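Local coordinates for protein toxin PAU_02230 (Photorhabdus asymbiotica subsp. asymbiotica ATCC 43949, PDB 6HV6) that acts as a bacterial protein toxin (PaTox), modelled here as a region combining a bundle of helices with a six-stranded antiparallel sheet, at residues R283-K288 and S340-P345; I262-L267 and F326-M331. The protein carries 1 engineered substitution. All blocks are in the same frame, centred on the assembly; numbering follows the deposited sequence.

Interaction 1. Residues R283-K288 and S340-P345; sequences RVDAPK and SVSFHP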
loop_
_atom_site.group_PDB
_atom_site.type_symbol
_atom_site.label_atom_id
_atom_site.label_comp_id
_atom_site.label_asym_id
_atom_site.label_seq_id
_atom_site.Cartn_x
_atom_site.Cartn_y
_atom_site.Cartn_z
ATOM N N ARG A 283 8.311 6.912 -14.642
ATOM C CA ARG A 283 8.399 6.486 -13.258
ATOM C C ARG A 283 8.669 7.706 -12.381
ATOM O O ARG A 283 9.507 8.552 -12.717
ATOM C CB ARG A 283 9.500 5.437 -13.088
ATOM C CG ARG A 283 9.590 4.850 -11.670
ATOM C CD ARG A 283 10.791 3.924 -11.508
ATOM N NE ARG A 283 12.012 4.696 -11.324
ATOM C CZ ARG A 283 13.035 4.724 -12.167
ATOM N NH1 ARG A 283 13.020 3.995 -13.277
ATOM N NH2 ARG A 283 14.087 5.480 -11.888
ATOM N N VAL A 284 7.953 7.804 -11.266
ATOM C CA VAL A 284 8.122 8.894 -10.302
ATOM C C VAL A 284 8.827 8.338 -9.072
ATOM O O VAL A 284 8.273 7.491 -8.368
ATOM C CB VAL A 284 6.780 9.533 -9.909
ATOM C CG1 VAL A 284 7.018 10.737 -8.964
ATOM C CG2 VAL A 284 6.029 10.007 -11.146
ATOM N N ASP A 285 10.040 8.809 -8.809
ATOM C CA ASP A 285 10.768 8.423 -7.607
ATOM C C ASP A 285 10.560 9.488 -6.536
ATOM O O ASP A 285 10.695 10.682 -6.814
ATOM C CB ASP A 285 12.263 8.260 -7.891
ATOM C CG ASP A 285 12.557 7.142 -8.873
ATOM O OD1 ASP A 285 11.710 6.223 -9.018
ATOM O OD2 ASP A 285 13.644 7.184 -9.493
ATOM N N ALA A 286 10.225 9.050 -5.320
ATOM C CA ALA A 286 9.925 9.950 -4.204
ATOM C C ALA A 286 10.495 9.326 -2.935
ATOM O O ALA A 286 10.956 8.178 -2.986
ATOM C CB ALA A 286 8.414 10.170 -4.090
ATOM N N PRO A 287 10.507 10.032 -1.778
ATOM C CA PRO A 287 11.072 9.422 -0.566
ATOM C C PRO A 287 10.424 8.091 -0.216
ATOM O O PRO A 287 9.245 8.041 0.146
ATOM C CB PRO A 287 10.805 10.482 0.510
ATOM C CG PRO A 287 10.892 11.779 -0.238
ATOM C CD PRO A 287 10.254 11.476 -1.587
ATOM N N LYS A 288 11.192 7.005 -0.353
ATOM C CA LYS A 288 10.734 5.644 -0.025
ATOM C C LYS A 288 9.431 5.280 -0.728
ATOM O O LYS A 288 8.599 4.544 -0.193
ATOM C CB LYS A 288 10.591 5.471 1.489
ATOM C CG LYS A 288 11.909 5.612 2.234
ATOM C CD LYS A 288 11.704 5.635 3.736
ATOM C CE LYS A 288 13.041 5.680 4.462
ATOM N NZ LYS A 288 13.874 4.473 4.162
ATOM N N SER A 340 12.839 16.220 -3.917
ATOM C CA SER A 340 12.876 14.805 -3.599
ATOM C C SER A 340 12.047 13.983 -4.565
ATOM O O SER A 340 12.092 12.755 -4.496
ATOM C CB SER A 340 12.398 14.555 -2.167
ATOM O OG SER A 340 10.983 14.570 -2.071
ATOM N N VAL A 341 11.313 14.629 -5.468
ATOM C CA VAL A 341 10.435 13.960 -6.421
ATOM C C VAL A 341 11.052 14.110 -7.808
ATOM O O VAL A 341 11.323 15.231 -8.252
ATOM C CB VAL A 341 9.013 14.540 -6.378
ATOM C CG1 VAL A 341 8.123 13.848 -7.419
ATOM C CG2 VAL A 341 8.422 14.407 -4.973
ATOM N N SER A 342 11.279 12.990 -8.496
ATOM C CA SER A 342 11.982 13.035 -9.778
ATOM C C SER A 342 11.282 12.126 -10.775
ATOM O O SER A 342 10.525 11.226 -10.404
ATOM C CB SER A 342 13.466 12.638 -9.652
ATOM O OG SER A 342 13.625 11.330 -9.113
ATOM N N PHE A 343 11.557 12.374 -12.053
ATOM C CA PHE A 343 10.796 11.797 -13.150
ATOM C C PHE A 343 11.737 11.047 -14.073
ATOM O O PHE A 343 12.771 11.583 -14.477
ATOM C CB PHE A 343 10.039 12.891 -13.901
ATOM C CG PHE A 343 9.050 13.616 -13.035
ATOM C CD1 PHE A 343 7.789 13.097 -12.830
ATOM C CD2 PHE A 343 9.408 14.779 -12.381
ATOM C CE1 PHE A 343 6.884 13.747 -12.015
ATOM C CE2 PHE A 343 8.509 15.434 -11.564
ATOM C CZ PHE A 343 7.247 14.920 -11.379
ATOM N N HIS A 344 11.367 9.816 -14.413
ATOM C CA HIS A 344 12.270 8.930 -15.130
ATOM C C HIS A 344 11.509 8.205 -16.230
ATOM O O HIS A 344 10.603 7.417 -15.943
ATOM C CB HIS A 344 12.918 7.949 -14.154
ATOM C CG HIS A 344 13.641 8.628 -13.032
ATOM N ND1 HIS A 344 15.000 8.860 -13.051
ATOM C CD2 HIS A 344 13.187 9.152 -11.868
ATOM C CE1 HIS A 344 15.355 9.478 -11.938
ATOM N NE2 HIS A 344 14.273 9.666 -11.202
ATOM N N PRO A 345 11.821 8.483 -17.496
ATOM C CA PRO A 345 11.103 7.822 -18.590
ATOM C C PRO A 345 11.280 6.314 -18.515
ATOM O O PRO A 345 12.378 5.816 -18.256
ATOM C CB PRO A 345 11.755 8.402 -19.851
ATOM C CG PRO A 345 12.490 9.634 -19.386
ATOM C CD PRO A 345 12.902 9.357 -17.981
#
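Val284 meets Val341 and Phe343 on the buried, apolar face of this strand pair, where the packing is tight. Its CG1, anti to the backbone N (chi1 -176°), lies 3.6 Å from Val341 CG1, while its CG2 comes obliquely to the Phe343 ring, 3.9 Å from CE1. Branched valines suit this place because each can present a methyl to a different neighbour, and Phe327 of helix 320-334 packs on both of them. Four backbone hydrogen bonds lock the register: Arg283 exchanges two with His344, and Asp285 two with Ser342, with Arg283 N 2.7 Å from His344 O. Val284 and Phe343 thus form the non-hydrogen-bonded pair between them. This is a regular antiparallel ladder, joining strand 342-346, at one margin of the six-stranded sheet, to strand 280-286.

The opposite face is polar and lies nearer solvent, its residues partly exposed. The guanidinium of Arg283 lies flat but offset on the His344 ring, planes 17° apart: NH2 sits over the ring's rim, 3.4 Å from His344 CG, and His344 CB lies against the guanidinium face. A bend at chi3 (79°) turns its NE and NH2 to the two carboxylate oxygens of Asp285, a side-on grip in the guanidinium plane with NE 2.8 Å from Asp285 OD1; NH1 goes to Asn253. Asp285 OD2 also rests over the His344 ring, at a poor angle for bonding to NE2. That nitrogen instead shares a hydrogen bond with the Ser342 hydroxyl, 2.7 Å from OG and in the ring plane, which helps hold the ring's rotation. Beyond the ladder, Pro287 CD abuts Ser340 OG, which is hydrogen-bonded to Pro337 O.

Interaction 2. Residues I262-L267 and F326-M331; sequences INVSNL and FFQKKM
Val264 and Gln328 form the centre of a wholly van der Waals contact between a loop and a helix, with no hydrogen bond crossing it. Val264 CG1 touches the aliphatic stem of Gln328, 3.8 Å from its CG, and skirts Phe327 and Met331 at longer range. Gln328 CG is anti to the backbone N (chi1 178°) and the chain is extended beyond it, which carries the amide along the loop to Ser265 at the outer side. A glutamine suits such a border, for its methylenes cover the valine while its polar end stays near the more exposed serine. Deeper in, Leu267 CD2 meets the Phe327 ring obliquely, 3.7 Å from CD2 of that ring, the two side chains crossing at about a right angle. Met331 CG, one turn further along the helix, lies over a face of the same ring.

Polar bonds serve the loop itself. Asn263 OD1 accepts from Asn266 N at 3.0 Å, an Asx motif, and Asn266 OD1 accepts in return from Asn263 N at 2.8 Å. This reciprocal pairing ties the two ends of the turn together and probably helps set Val264 and Leu267 toward the helix.

Leu267 O is hydrogen-bonded to His320 at the start of helix 320-334, and Leu267 packs on Leu274 of helix 271-274. From strand 304-309, Phe307 meets the Phe327 ring edge-to-face, so Phe327 faces both this loop and the sheet, while Phe326 reaches Trp173 of helix 144-176.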
loop_
_atom_site.group_PDB
_atom_site.type_symbol
_atom_site.label_atom_id
_atom_site.label_comp_id
_atom_site.label_asym_id
_atom_site.label_seq_id
_atom_site.Cartn_x
_atom_site.Cartn_y
_atom_site.Cartn_z
ATOM N N ILE A 262 12.291 18.982 -15.590
ATOM C CA ILE A 262 10.871 18.827 -15.299
ATOM C C ILE A 262 10.746 18.558 -13.807
ATOM O O ILE A 262 11.324 17.595 -13.292
ATOM C CB ILE A 262 10.233 17.696 -16.119
ATOM C CG1 ILE A 262 10.659 17.781 -17.588
ATOM C CG2 ILE A 262 8.722 17.763 -16.015
ATOM C CD1 ILE A 262 10.220 19.056 -18.281
ATOM N N ASN A 263 10.009 19.415 -13.110
ATOM C CA ASN A 263 9.809 19.295 -11.674
ATOM C C ASN A 263 8.316 19.353 -11.374
ATOM O O ASN A 263 7.481 19.478 -12.276
ATOM C CB ASN A 263 10.560 20.396 -10.923
ATOM C CG ASN A 263 10.199 21.764 -11.420
ATOM O OD1 ASN A 263 9.038 22.169 -11.356
ATOM N ND2 ASN A 263 11.185 22.492 -11.929
ATOM N N VAL A 264 7.984 19.282 -10.083
ATOM C CA VAL A 264 6.581 19.252 -9.680
ATOM C C VAL A 264 5.878 20.546 -10.077
ATOM O O VAL A 264 4.705 20.538 -10.468
ATOM C CB VAL A 264 6.468 18.987 -8.168
ATOM C CG1 VAL A 264 5.018 18.793 -7.775
ATOM C CG2 VAL A 264 7.284 17.764 -7.788
ATOM N N SER A 265 6.584 21.678 -9.995
ATOM C CA SER A 265 5.931 22.960 -10.229
ATOM C C SER A 265 5.557 23.146 -11.694
ATOM O O SER A 265 4.483 23.674 -11.995
ATOM C CB SER A 265 6.824 24.105 -9.751
ATOM O OG SER A 265 6.769 24.227 -8.339
ATOM N N ASN A 266 6.419 22.725 -12.624
ATOM C CA ASN A 266 6.181 22.968 -14.044
ATOM C C ASN A 266 5.601 21.753 -14.768
ATOM O O ASN A 266 5.587 21.729 -16.003
ATOM C CB ASN A 266 7.469 23.441 -14.736
ATOM C CG ASN A 266 8.551 22.358 -14.816
ATOM O OD1 ASN A 266 8.341 21.205 -14.445
ATOM N ND2 ASN A 266 9.718 22.738 -15.319
ATOM N N LEU A 267 5.116 20.750 -14.033
ATOM C CA LEU A 267 4.655 19.528 -14.688
ATOM C C LEU A 267 3.471 19.804 -15.607
ATOM O O LEU A 267 3.350 19.190 -16.673
ATOM C CB LEU A 267 4.289 18.470 -13.639
ATOM C CG LEU A 267 4.047 17.046 -14.153
ATOM C CD1 LEU A 267 5.353 16.398 -14.554
ATOM C CD2 LEU A 267 3.328 16.195 -13.116
ATOM N N PHE A 326 -3.619 17.472 -9.972
ATOM C CA PHE A 326 -3.930 16.461 -8.968
ATOM C C PHE A 326 -2.651 15.866 -8.388
ATOM O O PHE A 326 -2.508 15.741 -7.170
ATOM C CB PHE A 326 -4.804 15.377 -9.593
ATOM C CG PHE A 326 -5.146 14.273 -8.656
ATOM C CD1 PHE A 326 -5.951 14.511 -7.553
ATOM C CD2 PHE A 326 -4.663 12.996 -8.871
ATOM C CE1 PHE A 326 -6.268 13.494 -6.681
ATOM C CE2 PHE A 326 -4.978 11.962 -7.993
ATOM C CZ PHE A 326 -5.786 12.216 -6.904
ATOM N N PHE A 327 -1.706 15.503 -9.255
ATOM C CA PHE A 327 -0.433 14.953 -8.793
ATOM C C PHE A 327 0.280 15.926 -7.857
ATOM O O PHE A 327 0.812 15.524 -6.814
ATOM C CB PHE A 327 0.445 14.604 -10.003
ATOM C CG PHE A 327 1.866 14.242 -9.653
ATOM C CD1 PHE A 327 2.213 12.926 -9.366
ATOM C CD2 PHE A 327 2.858 15.216 -9.629
ATOM C CE1 PHE A 327 3.520 12.592 -9.036
ATOM C CE2 PHE A 327 4.168 14.889 -9.304
ATOM C CZ PHE A 327 4.501 13.571 -9.009
ATOM N N GLN A 328 0.298 17.213 -8.202
ATOM C CA GLN A 328 0.970 18.173 -7.328
ATOM C C GLN A 328 0.270 18.277 -5.977
ATOM O O GLN A 328 0.929 18.358 -4.935
ATOM C CB GLN A 328 1.053 19.549 -7.989
ATOM C CG GLN A 328 1.702 20.587 -7.074
ATOM C CD GLN A 328 1.884 21.941 -7.731
ATOM O OE1 GLN A 328 1.033 22.391 -8.498
ATOM N NE2 GLN A 328 3.002 22.598 -7.433
ATOM N N LYS A 329 -1.064 18.283 -5.973
ATOM C CA LYS A 329 -1.794 18.304 -4.709
ATOM C C LYS A 329 -1.453 17.082 -3.860
ATOM O O LYS A 329 -1.302 17.183 -2.636
ATOM C CB LYS A 329 -3.296 18.377 -4.992
ATOM C CG LYS A 329 -4.174 18.404 -3.761
ATOM C CD LYS A 329 -5.622 18.694 -4.138
ATOM C CE LYS A 329 -6.289 17.515 -4.846
ATOM N NZ LYS A 329 -7.667 17.876 -5.322
ATOM N N LYS A 330 -1.298 15.917 -4.497
ATOM C CA LYS A 330 -0.974 14.714 -3.739
ATOM C C LYS A 330 0.463 14.734 -3.222
ATOM O O LYS A 330 0.741 14.190 -2.149
ATOM C CB LYS A 330 -1.228 13.474 -4.605
ATOM C CG LYS A 330 -2.715 13.248 -4.940
ATOM C CD LYS A 330 -3.559 13.002 -3.672
ATOM C CE LYS A 330 -4.589 14.089 -3.438
ATOM N NZ LYS A 330 -5.552 13.715 -2.348
ATOM N N MET A 331 1.395 15.339 -3.957
ATOM C CA MET A 331 2.753 15.434 -3.430
ATOM C C MET A 331 2.796 16.330 -2.197
ATOM O O MET A 331 3.475 16.021 -1.209
ATOM C CB MET A 331 3.704 15.945 -4.514
ATOM C CG MET A 331 3.874 14.987 -5.717
ATOM S SD MET A 331 4.300 13.254 -5.317
ATOM C CE MET A 331 2.710 12.445 -5.336
#

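In the fold
The centres of interactions 1 and 2 are 11 Å apart, and the two contacts touch. Phe327 packs against both: its CE2 lies 3.7 Å from CZ of Phe343, and its CZ lies 3.8 Å from CG1 of Val284. Val264 CG2 also packs on Val341 CB. Along the chain the segments alternate, 262-267, 283-288, 326-331 and 340-345, so the two contacts cross along the chain. Helix 320-334 is followed, after a short connection, by strand 342-346, which lines up beside strand 280-286 at the margin of the six-stranded sheet. Helix, loop and sheet margin therefore pack together around Phe327, tying segments far apart in sequence into one unit of helices packed on an antiparallel sheet.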